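Local coordinates for chaperone protein gp12 (Lactococcus phage p2, PDB 3D8L) that probably acts as a chaperone for the phage tape measure protein, which it might keep in solution while the tail is assembled, at residues Glu42-Gly47 against Asp63-Arg68; Leu48-Phe53 against Leu83-Trp87. The protein carries 1 engineered substitution. All coordinates share one frame; numbering follows the deposited sequence.

Interaction 1 (Glu42-Gly47 against Asp63-Arg68)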
ATOM      1  N   GLU A  42      -8.982 -18.267 -14.655  1.00 62.29           N
ATOM      2  CA  GLU A  42     -10.248 -17.515 -14.682  1.00 62.65           C
ATOM      3  C   GLU A  42     -11.157 -17.951 -13.523  1.00 62.85           C
ATOM      4  O   GLU A  42     -11.890 -17.140 -12.934  1.00 62.85           O
ATOM      5  CB  GLU A  42     -10.948 -17.668 -16.039  1.00 62.28           C
ATOM      6  CG  GLU A  42     -10.035 -17.261 -17.147  1.00 62.63           C
ATOM      7  CD  GLU A  42     -10.672 -17.212 -18.521  1.00 63.18           C
ATOM      8  OE1 GLU A  42     -11.895 -17.467 -18.610  1.00 65.75           O
ATOM      9  OE2 GLU A  42      -9.932 -16.907 -19.507  1.00 61.98           O
ATOM     10  N   PHE A  43     -11.084 -19.225 -13.171  1.00 63.01           N
ATOM     11  CA  PHE A  43     -11.832 -19.723 -12.012  1.00 63.34           C
ATOM     12  C   PHE A  43     -11.424 -18.890 -10.823  1.00 63.64           C
ATOM     13  O   PHE A  43     -12.289 -18.321 -10.164  1.00 64.47           O
ATOM     14  CB  PHE A  43     -11.518 -21.190 -11.771  1.00 63.20           C
ATOM     15  CG  PHE A  43     -12.375 -21.867 -10.760  1.00 62.59           C
ATOM     16  CD1 PHE A  43     -13.321 -22.824 -11.168  1.00 63.27           C
ATOM     17  CD2 PHE A  43     -12.169 -21.662  -9.406  1.00 63.24           C
ATOM     18  CE1 PHE A  43     -14.096 -23.567 -10.228  1.00 63.24           C
ATOM     19  CE2 PHE A  43     -12.942 -22.383  -8.436  1.00 64.69           C
ATOM     20  CZ  PHE A  43     -13.913 -23.349  -8.857  1.00 63.14           C
ATOM     21  N   VAL A  44     -10.114 -18.762 -10.586  1.00 63.55           N
ATOM     22  CA  VAL A  44      -9.644 -18.039  -9.402  1.00 63.27           C
ATOM     23  C   VAL A  44      -9.914 -16.552  -9.541  1.00 63.41           C
ATOM     24  O   VAL A  44     -10.475 -15.964  -8.644  1.00 63.84           O
ATOM     25  CB  VAL A  44      -8.170 -18.264  -9.135  1.00 63.22           C
ATOM     26  CG1 VAL A  44      -7.768 -17.490  -7.920  1.00 62.68           C
ATOM     27  CG2 VAL A  44      -7.883 -19.754  -8.966  1.00 62.12           C
ATOM     28  N   GLN A  45      -9.556 -15.971 -10.683  1.00 63.43           N
ATOM     29  CA  GLN A  45      -9.813 -14.559 -10.960  1.00 63.44           C
ATOM     30  C   GLN A  45     -11.236 -14.136 -10.586  1.00 63.82           C
ATOM     31  O   GLN A  45     -11.436 -13.167  -9.833  1.00 63.83           O
ATOM     32  CB  GLN A  45      -9.556 -14.227 -12.439  1.00 62.93           C
ATOM     33  CG  GLN A  45      -9.756 -12.748 -12.714  1.00 63.12           C
ATOM     34  CD  GLN A  45      -9.352 -12.269 -14.099  1.00 62.29           C
ATOM     35  OE1 GLN A  45      -9.162 -11.072 -14.295  1.00 59.00           O
ATOM     36  NE2 GLN A  45      -9.256 -13.183 -15.066  1.00 61.12           N
ATOM     37  N   TYR A  46     -12.222 -14.852 -11.111  1.00 64.46           N
ATOM     38  CA  TYR A  46     -13.627 -14.405 -10.955  1.00 64.86           C
ATOM     39  C   TYR A  46     -14.104 -14.738  -9.581  1.00 65.27           C
ATOM     40  O   TYR A  46     -14.845 -13.948  -8.990  1.00 66.05           O
ATOM     41  CB  TYR A  46     -14.579 -15.034 -11.983  1.00 65.03           C
ATOM     42  CG  TYR A  46     -15.973 -14.451 -12.011  1.00 64.70           C
ATOM     43  CD1 TYR A  46     -16.194 -13.093 -11.896  1.00 65.84           C
ATOM     44  CD2 TYR A  46     -17.077 -15.263 -12.208  1.00 66.07           C
ATOM     45  CE1 TYR A  46     -17.487 -12.568 -11.944  1.00 65.25           C
ATOM     46  CE2 TYR A  46     -18.363 -14.746 -12.226  1.00 64.88           C
ATOM     47  CZ  TYR A  46     -18.552 -13.399 -12.098  1.00 64.53           C
ATOM     48  OH  TYR A  46     -19.812 -12.877 -12.149  1.00 64.84           O
ATOM     49  N   GLY A  47     -13.664 -15.898  -9.084  1.00 65.02           N
ATOM     50  CA  GLY A  47     -13.960 -16.350  -7.714  1.00 64.78           C
ATOM     51  C   GLY A  47     -13.448 -15.401  -6.651  1.00 64.60           C
ATOM     52  O   GLY A  47     -14.159 -15.061  -5.707  1.00 64.48           O
ATOM     53  N   ASP A  63     -23.820 -16.195  -9.739  1.00 62.75           N
ATOM     54  CA  ASP A  63     -23.109 -15.494 -10.793  1.00 62.83           C
ATOM     55  C   ASP A  63     -21.964 -16.375 -11.278  1.00 62.83           C
ATOM     56  O   ASP A  63     -21.730 -16.516 -12.489  1.00 62.17           O
ATOM     57  CB  ASP A  63     -22.619 -14.116 -10.318  1.00 63.02           C
ATOM     58  CG  ASP A  63     -23.658 -13.001 -10.568  1.00 65.33           C
ATOM     59  OD1 ASP A  63     -24.839 -13.334 -10.881  1.00 68.07           O
ATOM     60  OD2 ASP A  63     -23.302 -11.795 -10.469  1.00 66.68           O
ATOM     61  N   PHE A  64     -21.273 -16.983 -10.309  1.00 62.84           N
ATOM     62  CA  PHE A  64     -20.135 -17.854 -10.577  1.00 62.37           C
ATOM     63  C   PHE A  64     -20.641 -19.130 -11.245  1.00 62.11           C
ATOM     64  O   PHE A  64     -20.051 -19.650 -12.173  1.00 62.35           O
ATOM     65  CB  PHE A  64     -19.425 -18.186  -9.270  1.00 62.42           C
ATOM     66  CG  PHE A  64     -18.068 -18.805  -9.452  1.00 62.69           C
ATOM     67  CD1 PHE A  64     -16.963 -18.012  -9.736  1.00 63.14           C
ATOM     68  CD2 PHE A  64     -17.892 -20.181  -9.336  1.00 62.30           C
ATOM     69  CE1 PHE A  64     -15.707 -18.580  -9.906  1.00 62.98           C
ATOM     70  CE2 PHE A  64     -16.638 -20.761  -9.506  1.00 61.81           C
ATOM     71  CZ  PHE A  64     -15.544 -19.969  -9.777  1.00 62.26           C
ATOM     72  N   SER A  65     -21.755 -19.633 -10.769  1.00 61.55           N
ATOM     73  CA  SER A  65     -22.332 -20.805 -11.371  1.00 61.16           C
ATOM     74  C   SER A  65     -22.556 -20.634 -12.877  1.00 60.65           C
ATOM     75  O   SER A  65     -22.245 -21.532 -13.665  1.00 60.14           O
ATOM     76  CB  SER A  65     -23.634 -21.112 -10.666  1.00 60.81           C
ATOM     77  OG  SER A  65     -24.112 -22.342 -11.101  1.00 61.10           O
ATOM     78  N   ASP A  66     -23.078 -19.476 -13.272  1.00 60.61           N
ATOM     79  CA  ASP A  66     -23.283 -19.152 -14.701  1.00 60.84           C
ATOM     80  C   ASP A  66     -21.959 -19.054 -15.464  1.00 60.76           C
ATOM     81  O   ASP A  66     -21.849 -19.428 -16.625  1.00 60.64           O
ATOM     82  CB  ASP A  66     -23.985 -17.806 -14.872  1.00 60.68           C
ATOM     83  CG  ASP A  66     -25.378 -17.783 -14.312  1.00 60.88           C
ATOM     84  OD1 ASP A  66     -25.940 -18.834 -13.930  1.00 61.36           O
ATOM     85  OD2 ASP A  66     -25.914 -16.672 -14.278  1.00 61.73           O
ATOM     86  N   PHE A  67     -20.957 -18.502 -14.802  1.00 60.79           N
ATOM     87  CA  PHE A  67     -19.626 -18.486 -15.351  1.00 60.46           C
ATOM     88  C   PHE A  67     -19.142 -19.888 -15.624  1.00 60.56           C
ATOM     89  O   PHE A  67     -18.433 -20.105 -16.594  1.00 61.55           O
ATOM     90  CB  PHE A  67     -18.675 -17.802 -14.407  1.00 60.28           C
ATOM     91  CG  PHE A  67     -17.264 -18.126 -14.659  1.00 60.74           C
ATOM     92  CD1 PHE A  67     -16.609 -17.588 -15.728  1.00 61.44           C
ATOM     93  CD2 PHE A  67     -16.570 -18.969 -13.810  1.00 60.89           C
ATOM     94  CE1 PHE A  67     -15.270 -17.899 -15.939  1.00 61.80           C
ATOM     95  CE2 PHE A  67     -15.253 -19.268 -14.018  1.00 59.95           C
ATOM     96  CZ  PHE A  67     -14.602 -18.750 -15.069  1.00 60.45           C
ATOM     97  N   ARG A  68     -19.517 -20.853 -14.799  1.00 60.34           N
ATOM     98  CA  ARG A  68     -19.017 -22.195 -15.001  1.00 59.90           C
ATOM     99  C   ARG A  68     -19.607 -22.826 -16.224  1.00 59.60           C
ATOM    100  O   ARG A  68     -18.936 -23.616 -16.853  1.00 59.64           O
ATOM    101  CB  ARG A  68     -19.201 -23.067 -13.765  1.00 59.80           C
ATOM    102  CG  ARG A  68     -18.395 -22.595 -12.583  1.00 60.09           C
ATOM    103  CD  ARG A  68     -16.927 -22.360 -12.931  1.00 60.77           C
ATOM    104  NE  ARG A  68     -16.240 -23.609 -13.270  1.00 61.18           N
ATOM    105  CZ  ARG A  68     -15.211 -23.719 -14.118  1.00 61.93           C
ATOM    106  NH1 ARG A  68     -14.714 -22.681 -14.777  1.00 62.72           N
ATOM    107  NH2 ARG A  68     -14.669 -24.899 -14.324  1.00 61.77           N
TER
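Asp63 meets Tyr46 where the antiparallel helices 37-53 and 57-70 pack together; the axes of segments 42-47 and 63-68 come within 10.8 Å and run at 159°. CB of Asp63 rests 3.6 Å from the phenol OH of Tyr46, while the carboxylate pairs with Lys59 in a salt bridge and the backbone O of Asp63 lies at the edge of the tyrosine ring. Phe64 does more. With CG anti to the backbone N, its ring reaches across to helix 37-53 and puts CZ over the centre of the Phe43 face, a T-shaped stack with planes at 86° and centroids 4.9 Å apart. The same ring turns its edge to the carbonyl of Phe43, CE1 of Phe64 standing 3.4 Å from Phe43 O; CE1 also approaches Gly47 N. Phe67 offers its own face to the edge of Tyr46 in an offset edge-to-face pair, and its CB lies 3.7 Å from CD2 of Tyr46; its CZ lies against the Glu42 backbone. Arg68 completes the row. Its chain, bent at chi2 and chi3, stands the guanidinium at the edge of the Phe43 ring with one face turned to it: CD1 of Phe43 lies over the centre of that face, 3.6 Å from CZ of Arg68, the planes 70° apart. NH1 forms a salt bridge to Asp39. Helix 7-15 adds Phe11 on Phe43 and Ile14 on Phe64. No hydrogen bond joins the segments, so this buried contact is held by edge-to-face ring packing and apolar burial, with charged groups paired at its margins.

Interaction 2 (Leu48-Phe53 against Leu83-Trp87)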
ATOM      1  N   LEU A  48     -12.212 -14.955  -6.830  1.00 64.57           N
ATOM      2  CA  LEU A  48     -11.576 -14.010  -5.913  1.00 64.15           C
ATOM      3  C   LEU A  48     -12.283 -12.655  -6.045  1.00 63.94           C
ATOM      4  O   LEU A  48     -12.526 -11.978  -5.045  1.00 63.25           O
ATOM      5  CB  LEU A  48     -10.079 -13.873  -6.240  1.00 63.71           C
ATOM      6  CG  LEU A  48      -9.130 -13.743  -5.070  1.00 63.73           C
ATOM      7  CD1 LEU A  48      -7.725 -13.378  -5.552  1.00 63.20           C
ATOM      8  CD2 LEU A  48      -9.662 -12.699  -4.106  1.00 64.62           C
ATOM      9  N   TYR A  49     -12.613 -12.264  -7.279  1.00 63.73           N
ATOM     10  CA  TYR A  49     -13.290 -10.993  -7.483  1.00 63.79           C
ATOM     11  C   TYR A  49     -14.583 -10.985  -6.684  1.00 63.75           C
ATOM     12  O   TYR A  49     -14.873 -10.048  -5.938  1.00 63.18           O
ATOM     13  CB  TYR A  49     -13.633 -10.767  -8.954  1.00 63.84           C
ATOM     14  CG  TYR A  49     -14.512  -9.558  -9.152  1.00 63.56           C
ATOM     15  CD1 TYR A  49     -13.984  -8.302  -9.067  1.00 64.12           C
ATOM     16  CD2 TYR A  49     -15.865  -9.671  -9.362  1.00 62.80           C
ATOM     17  CE1 TYR A  49     -14.755  -7.194  -9.213  1.00 64.17           C
ATOM     18  CE2 TYR A  49     -16.659  -8.545  -9.504  1.00 62.96           C
ATOM     19  CZ  TYR A  49     -16.092  -7.304  -9.438  1.00 63.34           C
ATOM     20  OH  TYR A  49     -16.822  -6.128  -9.600  1.00 63.74           O
ATOM     21  N   LEU A  50     -15.371 -12.041  -6.861  1.00 63.95           N
ATOM     22  CA  LEU A  50     -16.639 -12.151  -6.156  1.00 63.99           C
ATOM     23  C   LEU A  50     -16.390 -12.182  -4.630  1.00 64.09           C
ATOM     24  O   LEU A  50     -17.053 -11.448  -3.897  1.00 64.23           O
ATOM     25  CB  LEU A  50     -17.467 -13.352  -6.672  1.00 64.18           C
ATOM     26  CG  LEU A  50     -18.066 -13.221  -8.095  1.00 63.69           C
ATOM     27  CD1 LEU A  50     -18.742 -14.500  -8.568  1.00 63.33           C
ATOM     28  CD2 LEU A  50     -19.043 -12.109  -8.157  1.00 63.14           C
ATOM     29  N   ALA A  51     -15.400 -12.954  -4.160  1.00 63.80           N
ATOM     30  CA  ALA A  51     -15.095 -12.997  -2.721  1.00 63.76           C
ATOM     31  C   ALA A  51     -14.805 -11.607  -2.138  1.00 63.96           C
ATOM     32  O   ALA A  51     -15.251 -11.276  -1.037  1.00 64.25           O
ATOM     33  CB  ALA A  51     -13.941 -13.934  -2.427  1.00 63.45           C
ATOM     34  N   LEU A  52     -14.063 -10.792  -2.879  1.00 63.86           N
ATOM     35  CA  LEU A  52     -13.580  -9.507  -2.362  1.00 63.45           C
ATOM     36  C   LEU A  52     -14.611  -8.426  -2.503  1.00 63.52           C
ATOM     37  O   LEU A  52     -14.555  -7.436  -1.778  1.00 63.05           O
ATOM     38  CB  LEU A  52     -12.309  -9.056  -3.087  1.00 63.04           C
ATOM     39  CG  LEU A  52     -11.012  -9.786  -2.773  1.00 61.77           C
ATOM     40  CD1 LEU A  52     -10.041  -9.502  -3.856  1.00 61.48           C
ATOM     41  CD2 LEU A  52     -10.450  -9.352  -1.451  1.00 60.25           C
ATOM     42  N   PHE A  53     -15.543  -8.601  -3.448  1.00 64.14           N
ATOM     43  CA  PHE A  53     -16.466  -7.505  -3.841  1.00 64.18           C
ATOM     44  C   PHE A  53     -17.980  -7.780  -3.769  1.00 64.26           C
ATOM     45  O   PHE A  53     -18.751  -6.845  -3.643  1.00 64.80           O
ATOM     46  CB  PHE A  53     -16.086  -6.992  -5.224  1.00 63.94           C
ATOM     47  CG  PHE A  53     -14.746  -6.323  -5.258  1.00 63.96           C
ATOM     48  CD1 PHE A  53     -13.632  -6.983  -5.721  1.00 65.29           C
ATOM     49  CD2 PHE A  53     -14.595  -5.025  -4.816  1.00 64.10           C
ATOM     50  CE1 PHE A  53     -12.377  -6.340  -5.742  1.00 65.34           C
ATOM     51  CE2 PHE A  53     -13.367  -4.388  -4.855  1.00 63.69           C
ATOM     52  CZ  PHE A  53     -12.259  -5.046  -5.302  1.00 63.75           C
ATOM     53  N   LEU A  83      -5.959  -8.741  -8.067  1.00 60.17           N
ATOM     54  CA  LEU A  83      -6.930  -9.349  -7.148  1.00 60.31           C
ATOM     55  C   LEU A  83      -6.237 -10.174  -6.052  1.00 60.88           C
ATOM     56  O   LEU A  83      -6.678 -10.239  -4.904  1.00 61.50           O
ATOM     57  CB  LEU A  83      -7.896 -10.263  -7.923  1.00 59.64           C
ATOM     58  CG  LEU A  83      -8.945  -9.638  -8.841  1.00 58.61           C
ATOM     59  CD1 LEU A  83      -9.727 -10.682  -9.628  1.00 56.11           C
ATOM     60  CD2 LEU A  83      -9.862  -8.827  -7.992  1.00 57.30           C
ATOM     61  N   VAL A  84      -5.153 -10.839  -6.398  1.00 61.32           N
ATOM     62  CA  VAL A  84      -4.474 -11.652  -5.406  1.00 61.36           C
ATOM     63  C   VAL A  84      -3.787 -10.713  -4.417  1.00 61.95           C
ATOM     64  O   VAL A  84      -3.855 -10.946  -3.220  1.00 62.33           O
ATOM     65  CB  VAL A  84      -3.476 -12.659  -6.038  1.00 60.91           C
ATOM     66  CG1 VAL A  84      -2.792 -13.428  -4.969  1.00 59.70           C
ATOM     67  CG2 VAL A  84      -4.198 -13.599  -6.982  1.00 58.74           C
ATOM     68  N   GLU A  85      -3.157  -9.649  -4.909  1.00 62.49           N
ATOM     69  CA  GLU A  85      -2.541  -8.657  -4.026  1.00 63.35           C
ATOM     70  C   GLU A  85      -3.513  -8.121  -2.995  1.00 63.65           C
ATOM     71  O   GLU A  85      -3.144  -7.905  -1.848  1.00 63.84           O
ATOM     72  CB  GLU A  85      -2.011  -7.465  -4.807  1.00 63.29           C
ATOM     73  CG  GLU A  85      -0.545  -7.521  -5.121  1.00 64.45           C
ATOM     74  CD  GLU A  85      -0.222  -6.768  -6.396  1.00 65.45           C
ATOM     75  OE1 GLU A  85      -1.069  -6.805  -7.322  1.00 70.16           O
ATOM     76  OE2 GLU A  85       0.868  -6.155  -6.485  1.00 67.74           O
ATOM     77  N   LEU A  86      -4.747  -7.869  -3.407  1.00 64.38           N
ATOM     78  CA  LEU A  86      -5.724  -7.293  -2.488  1.00 64.71           C
ATOM     79  C   LEU A  86      -5.944  -8.266  -1.368  1.00 65.38           C
ATOM     80  O   LEU A  86      -5.890  -7.912  -0.195  1.00 65.85           O
ATOM     81  CB  LEU A  86      -7.052  -7.006  -3.192  1.00 64.80           C
ATOM     82  CG  LEU A  86      -7.066  -5.741  -4.038  1.00 64.13           C
ATOM     83  CD1 LEU A  86      -8.371  -5.628  -4.822  1.00 64.12           C
ATOM     84  CD2 LEU A  86      -6.837  -4.552  -3.165  1.00 63.21           C
ATOM     85  N   TRP A  87      -6.179  -9.503  -1.749  1.00 65.91           N
ATOM     86  CA  TRP A  87      -6.357 -10.560  -0.793  1.00 66.84           C
ATOM     87  C   TRP A  87      -5.134 -10.780   0.106  1.00 67.06           C
ATOM     88  O   TRP A  87      -5.284 -10.962   1.306  1.00 67.12           O
ATOM     89  CB  TRP A  87      -6.712 -11.825  -1.544  1.00 67.06           C
ATOM     90  CG  TRP A  87      -6.703 -13.006  -0.712  1.00 67.26           C
ATOM     91  CD1 TRP A  87      -7.412 -13.204   0.419  1.00 67.38           C
ATOM     92  CD2 TRP A  87      -5.966 -14.201  -0.950  1.00 68.11           C
ATOM     93  NE1 TRP A  87      -7.176 -14.464   0.912  1.00 67.47           N
ATOM     94  CE2 TRP A  87      -6.276 -15.093   0.093  1.00 68.05           C
ATOM     95  CE3 TRP A  87      -5.066 -14.606  -1.951  1.00 67.99           C
ATOM     96  CZ2 TRP A  87      -5.706 -16.366   0.184  1.00 68.24           C
ATOM     97  CZ3 TRP A  87      -4.517 -15.863  -1.880  1.00 67.48           C
ATOM     98  CH2 TRP A  87      -4.837 -16.736  -0.816  1.00 68.06           C
TER
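Leu83 enters helix 37-53 as a knob into a hole, its side chain set among Leu48, Tyr49, Leu52 and Phe53. Chi1 of -71° places CG anti to the carbonyl carbon, and the branches then divide the work: CD1 of Leu83 lies 4.0 Å from CB of Tyr49, while CD2 comes to the edges of the Tyr49 and Phe53 rings. Phe53 reaches Leu86 at about a right angle, with the ring edge leading and CZ of Phe53 4.0 Å from CD1 of Leu86. Leu52 answers from helix 37-53. Its CD1 sits 3.6 Å from Leu83 O and also meets CB of Leu86. This single knob-into-hole helps join the end of helix 37-53 to helix 80-88, the last helix of this all-helical protein, at 41° between the segment axes. Both methyls of Leu48 lie by the carbonyl of Leu83; CD1 of Leu48 goes on to CG2 of Val84, at 3.8 Å, and CD2 to CB of Trp87, whose side chain crosses the leucine at about a right angle. The indole itself turns away from helix 37-53, toward Phe20, Leu19 and Gln23. At the outer margin Leu86 also packs on Glu82 of a neighbouring subunit, and Glu85 forms a salt bridge with Lys81 of that subunit.

Interactions 1 and 2 occupy consecutive turns of helix 37-53, with centres about 12 Å apart, and show how one long helix can serve two partners. Helix 57-70 packs along its earlier part in a nearly antiparallel sense, and helix 80-88, the next helix in the chain, packs against its later part. The contacts adjoin directly: CB of Phe64, from interaction 1, is 3.8 Å from CD1 of Leu50 in segment 48-53. Each centre lies about 7 Å from the centre of the chain. Interaction 2 borders a second subunit, whereas no other chain of the assembly touches the segments of interaction 1.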